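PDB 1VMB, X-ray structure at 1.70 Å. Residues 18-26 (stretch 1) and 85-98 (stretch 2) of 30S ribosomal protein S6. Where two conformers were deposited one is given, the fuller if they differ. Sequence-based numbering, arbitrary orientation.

Stretch 1 (18-26) ERIYESMFI
Stretch 2, residues 85-98: CDGQNLQELENFYR

How does the beginning of stretch 1 meet stretch 2? Glu18 lies in loop just ahead of a strand that runs from Arg19 through Ile26, and its CB stands 3.6 Å from Cys85 O while the carboxylate leads away. Arg19 then forms an antiparallel bridge with Cys85, their CA atoms 5.5 Å apart: Arg19 N donates to Cys85 O at 2.9 Å, and Cys85 N donates to Arg19 O at 3.0 Å. Cys85 is almost fully extended (phi/psi -160/180), Arg19 a more usual strand residue (-98/151), and both side chains lie on the same face of the sheet. The Arg19 side chain is m at chi1 and t from there outward, a straight arm along the Asp86 to Gln88 turn. Asp86 O lies over one face of its guanidinium, 4.0 Å from Arg19 CD, without a hydrogen bond.

What holds the turn that meets Tyr21? Asp86 (-83/0), Gly87 (78/8) and Gln88 (-96/-18) turn the chain after the bridge. Gly87 N donates to Cys85 SG at 3.5 Å, Gln88 N to Asp86 OD1 at 2.8 Å, and Gln88 NE2 to Asp86 O at 2.9 Å; these bonds make the turn a compact unit. Tyr21 (-126/152; chi1 m, chi2 89°) points toward stretch 2 and brings its OH to 3.4 Å from Gly87 CA. A CB on Gly87 would clash with Tyr21 OH at 2.8 Å and Arg19 NH1 at 2.9 Å, and the positive phi by itself favours glycine. Cys85, with chi1 p, places SG 3.6 Å from Tyr21 CE1, oblique to the ring. Leu90 (m, t) sets CD2 over one face, 4.1 Å from the centroid of the Tyr21 ring and 6° off its normal, a CH-pi contact; Leu90 CD1 is 3.5 Å from Tyr21 CE2.

How does the helix run beside the strand at Ser23? The helix that carries Leu93 and Tyr97 points almost the same way as the strand, 6° from parallel, with axes 11.5 Å apart at closest approach. Such spacing leaves side chains to fill the gap, and alternation along the strand sends Tyr21, Ser23 and Phe25 toward stretch 2, the last two meeting the helix at Leu93 and Tyr97, while Ile20 and Met24 point away. Ser23 (-134/120, chi1 t) faces Leu93, CA to CA 9.1 Å, and its OG is 3.6 Å from Leu93 CD2 (chi1 t, chi2 p). Side chain meets side chain in a hydrogen bond of 2.7 Å between Ser23 OG and Tyr97 OH, with Ser23 OG near the plane of the tyrosine ring.

What closes the contact at Phe25? Phe25 (-135/148, chi1 p, chi2 -82°) and Tyr97 (chi1 m, chi2 -44°) have CA atoms 8.5 Å apart. Their rings meet obliquely, centroids 5.8 Å apart and planes at 39°. Phe25 CB packs 3.7 Å from Tyr97 CE1, and Phe25 CD1 lies 3.3 Å from Tyr97 OH, so the tyrosine serves both Ser23 and Phe25.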

# COMPACT_ATOMS: atom_id res chain seq x y z
N GLU A 18 -3.04 2.69 18.56
CA GLU A 18 -3.19 2.80 17.12
C GLU A 18 -3.26 1.40 16.44
O GLU A 18 -2.78 0.35 16.94
CB GLU A 18 -2.24 3.80 16.44
CG GLU A 18 -0.93 4.14 17.12
CD GLU A 18 0.05 2.99 17.11
OE1 GLU A 18 -0.20 2.06 16.31
OE2 GLU A 18 1.05 3.02 17.88
N ARG A 19 -3.89 1.44 15.30
CA ARG A 19 -4.22 0.24 14.57
C ARG A 19 -3.18 0.09 13.52
O ARG A 19 -2.65 1.10 13.04
CB ARG A 19 -5.60 0.44 13.95
CG ARG A 19 -6.73 0.59 14.99
CD ARG A 19 -8.11 0.82 14.35
NE ARG A 19 -9.16 0.95 15.37
CZ ARG A 19 -10.45 1.17 15.09
NH1 ARG A 19 -10.85 1.29 13.84
NH2 ARG A 19 -11.33 1.24 16.08
N ILE A 20 -2.90 -1.16 13.12
CA ILE A 20 -1.84 -1.45 12.18
C ILE A 20 -2.45 -1.94 10.88
O ILE A 20 -3.28 -2.83 10.90
CB ILE A 20 -0.85 -2.55 12.76
CG1 ILE A 20 -0.23 -2.13 14.09
CG2 ILE A 20 0.26 -2.91 11.77
CD1 ILE A 20 0.49 -3.25 14.82
N TYR A 21 -2.00 -1.37 9.76
CA TYR A 21 -2.48 -1.74 8.42
C TYR A 21 -1.41 -2.11 7.47
O TYR A 21 -0.26 -1.71 7.64
CB TYR A 21 -3.20 -0.52 7.84
CG TYR A 21 -4.44 -0.18 8.63
CD1 TYR A 21 -4.36 0.69 9.74
CD2 TYR A 21 -5.66 -0.71 8.31
CE1 TYR A 21 -5.48 1.00 10.50
CE2 TYR A 21 -6.77 -0.41 9.06
CZ TYR A 21 -6.69 0.44 10.15
OH TYR A 21 -7.84 0.72 10.91
N GLU A 22 -1.76 -2.97 6.50
CA GLU A 22 -0.95 -3.16 5.29
C GLU A 22 -1.74 -2.67 4.11
O GLU A 22 -2.95 -2.86 4.03
CB GLU A 22 -0.47 -4.59 5.11
CG GLU A 22 -1.58 -5.54 4.79
CD GLU A 22 -1.13 -6.93 4.44
OE1 GLU A 22 -0.11 -7.45 4.99
OE2 GLU A 22 -1.81 -7.50 3.58
N SER A 23 -1.03 -2.07 3.16
CA SER A 23 -1.63 -1.75 1.87
C SER A 23 -0.68 -2.14 0.79
O SER A 23 0.46 -1.66 0.75
CB SER A 23 -1.95 -0.25 1.73
OG SER A 23 -2.78 -0.02 0.59
N MET A 24 -1.14 -3.06 -0.08
CA MET A 24 -0.34 -3.56 -1.20
C MET A 24 -0.94 -2.93 -2.42
O MET A 24 -2.18 -2.96 -2.60
CB MET A 24 -0.40 -5.09 -1.33
CG MET A 24 0.48 -5.65 -2.45
SD MET A 24 0.21 -7.40 -2.78
CE MET A 24 -0.92 -7.21 -4.14
N PHE A 25 -0.10 -2.36 -3.28
CA PHE A 25 -0.57 -1.82 -4.54
C PHE A 25 0.35 -2.23 -5.69
O PHE A 25 1.56 -2.38 -5.47
CB PHE A 25 -0.74 -0.30 -4.47
CG PHE A 25 0.52 0.46 -4.09
CD1 PHE A 25 0.93 0.61 -2.75
CD2 PHE A 25 1.28 1.07 -5.05
CE1 PHE A 25 2.05 1.29 -2.46
CE2 PHE A 25 2.43 1.75 -4.74
CZ PHE A 25 2.81 1.88 -3.43
N ILE A 26 -0.21 -2.41 -6.90
CA ILE A 26 0.54 -2.92 -8.05
C ILE A 26 0.44 -1.89 -9.17
O ILE A 26 -0.64 -1.51 -9.55
CB ILE A 26 -0.07 -4.28 -8.52
CG1 ILE A 26 -0.08 -5.27 -7.36
CG2 ILE A 26 0.65 -4.84 -9.71
CD1 ILE A 26 -0.75 -6.58 -7.63
N CYS A 85 -2.37 3.95 12.16
CA CYS A 85 -3.14 5.14 12.28
C CYS A 85 -4.35 4.81 13.16
O CYS A 85 -4.49 3.70 13.60
CB CYS A 85 -3.54 5.63 10.91
SG CYS A 85 -4.72 4.53 10.09
N ASP A 86 -5.20 5.80 13.40
CA ASP A 86 -6.37 5.63 14.25
C ASP A 86 -7.58 5.02 13.56
O ASP A 86 -8.62 4.82 14.20
CB ASP A 86 -6.75 6.97 14.90
CG ASP A 86 -7.28 8.02 13.91
OD1 ASP A 86 -7.53 7.76 12.68
OD2 ASP A 86 -7.47 9.20 14.34
N GLY A 87 -7.40 4.72 12.29
CA GLY A 87 -8.40 4.06 11.46
C GLY A 87 -9.51 4.97 10.95
O GLY A 87 -10.49 4.48 10.35
N GLN A 88 -9.37 6.27 11.18
CA GLN A 88 -10.51 7.18 10.91
C GLN A 88 -10.44 7.83 9.53
O GLN A 88 -11.45 8.37 9.03
CB GLN A 88 -10.60 8.27 11.98
CG GLN A 88 -10.86 7.76 13.39
CD GLN A 88 -11.85 6.62 13.41
OE1 GLN A 88 -13.05 6.84 13.33
NE2 GLN A 88 -11.35 5.39 13.55
N ASN A 89 -9.27 7.81 8.90
CA ASN A 89 -9.11 8.46 7.61
C ASN A 89 -8.59 7.54 6.50
O ASN A 89 -7.93 7.98 5.54
CB ASN A 89 -8.28 9.73 7.76
CG ASN A 89 -9.04 10.81 8.52
OD1 ASN A 89 -9.98 11.43 8.00
ND2 ASN A 89 -8.73 10.93 9.76
N LEU A 90 -8.93 6.26 6.59
CA LEU A 90 -8.43 5.31 5.62
C LEU A 90 -8.99 5.60 4.24
O LEU A 90 -8.40 5.23 3.24
CB LEU A 90 -8.82 3.89 5.97
CG LEU A 90 -8.21 3.35 7.26
CD1 LEU A 90 -8.90 2.01 7.59
CD2 LEU A 90 -6.72 3.19 6.98
N GLN A 91 -10.17 6.18 4.17
CA GLN A 91 -10.72 6.50 2.84
C GLN A 91 -9.84 7.43 1.98
O GLN A 91 -9.94 7.42 0.74
CB GLN A 91 -12.09 7.12 2.98
CG GLN A 91 -12.03 8.54 3.51
CD GLN A 91 -11.84 8.68 5.05
OE1 GLN A 91 -11.80 7.67 5.82
NE2 GLN A 91 -11.79 9.95 5.49
N GLU A 92 -8.96 8.21 2.63
CA GLU A 92 -8.02 9.06 1.92
C GLU A 92 -7.12 8.23 1.01
O GLU A 92 -6.79 8.62 -0.10
CB GLU A 92 -7.19 9.91 2.90
CG GLU A 92 -7.98 10.91 3.67
CD GLU A 92 -8.47 12.11 2.88
OE1 GLU A 92 -8.07 12.31 1.71
OE2 GLU A 92 -9.24 12.86 3.47
N LEU A 93 -6.70 7.08 1.51
CA LEU A 93 -5.86 6.21 0.71
C LEU A 93 -6.65 5.51 -0.36
O LEU A 93 -6.27 5.51 -1.53
CB LEU A 93 -5.17 5.22 1.62
CG LEU A 93 -4.30 4.15 0.96
CD1 LEU A 93 -3.12 4.76 0.24
CD2 LEU A 93 -3.80 3.16 2.00
N GLU A 94 -7.80 4.99 0.00
CA GLU A 94 -8.65 4.35 -0.97
C GLU A 94 -9.00 5.26 -2.12
O GLU A 94 -8.95 4.87 -3.30
CB GLU A 94 -9.90 3.88 -0.25
CG GLU A 94 -10.94 3.30 -1.16
CD GLU A 94 -10.62 1.92 -1.69
OE1 GLU A 94 -9.69 1.26 -1.17
OE2 GLU A 94 -11.35 1.52 -2.64
N ASN A 95 -9.35 6.50 -1.78
CA ASN A 95 -9.71 7.50 -2.81
C ASN A 95 -8.55 7.88 -3.71
O ASN A 95 -8.75 8.10 -4.91
CB ASN A 95 -10.35 8.71 -2.17
CG ASN A 95 -11.75 8.41 -1.68
OD1 ASN A 95 -12.31 7.35 -1.95
ND2 ASN A 95 -12.32 9.35 -0.95
N PHE A 96 -7.33 7.96 -3.20
CA PHE A 96 -6.13 8.14 -4.07
C PHE A 96 -6.05 6.99 -5.08
O PHE A 96 -5.90 7.19 -6.28
CB PHE A 96 -4.82 8.20 -3.26
CG PHE A 96 -3.61 8.29 -4.14
CD1 PHE A 96 -3.32 9.45 -4.71
CD2 PHE A 96 -2.82 7.16 -4.38
CE1 PHE A 96 -2.22 9.56 -5.56
CE2 PHE A 96 -1.73 7.26 -5.27
CZ PHE A 96 -1.47 8.47 -5.83
N TYR A 97 -6.14 5.77 -4.59
CA TYR A 97 -6.07 4.62 -5.52
C TYR A 97 -7.17 4.67 -6.59
O TYR A 97 -6.90 4.44 -7.79
CB TYR A 97 -6.19 3.31 -4.73
CG TYR A 97 -5.05 2.92 -3.82
CD1 TYR A 97 -3.72 3.03 -4.22
CD2 TYR A 97 -5.30 2.31 -2.59
CE1 TYR A 97 -2.65 2.63 -3.41
CE2 TYR A 97 -4.22 1.88 -1.78
CZ TYR A 97 -2.92 2.06 -2.18
OH TYR A 97 -1.92 1.60 -1.41
N ARG A 98 -8.41 5.01 -6.18
CA ARG A 98 -9.52 5.06 -7.09
C ARG A 98 -9.31 5.99 -8.29
O ARG A 98 -9.90 5.78 -9.35
CB ARG A 98 -10.77 5.46 -6.35
CG ARG A 98 -11.28 4.38 -5.50
CD ARG A 98 -12.55 4.72 -4.77
NE ARG A 98 -12.90 3.64 -3.87
CZ ARG A 98 -14.11 3.40 -3.41
NH1 ARG A 98 -15.18 4.10 -3.80
NH2 ARG A 98 -14.29 2.41 -2.54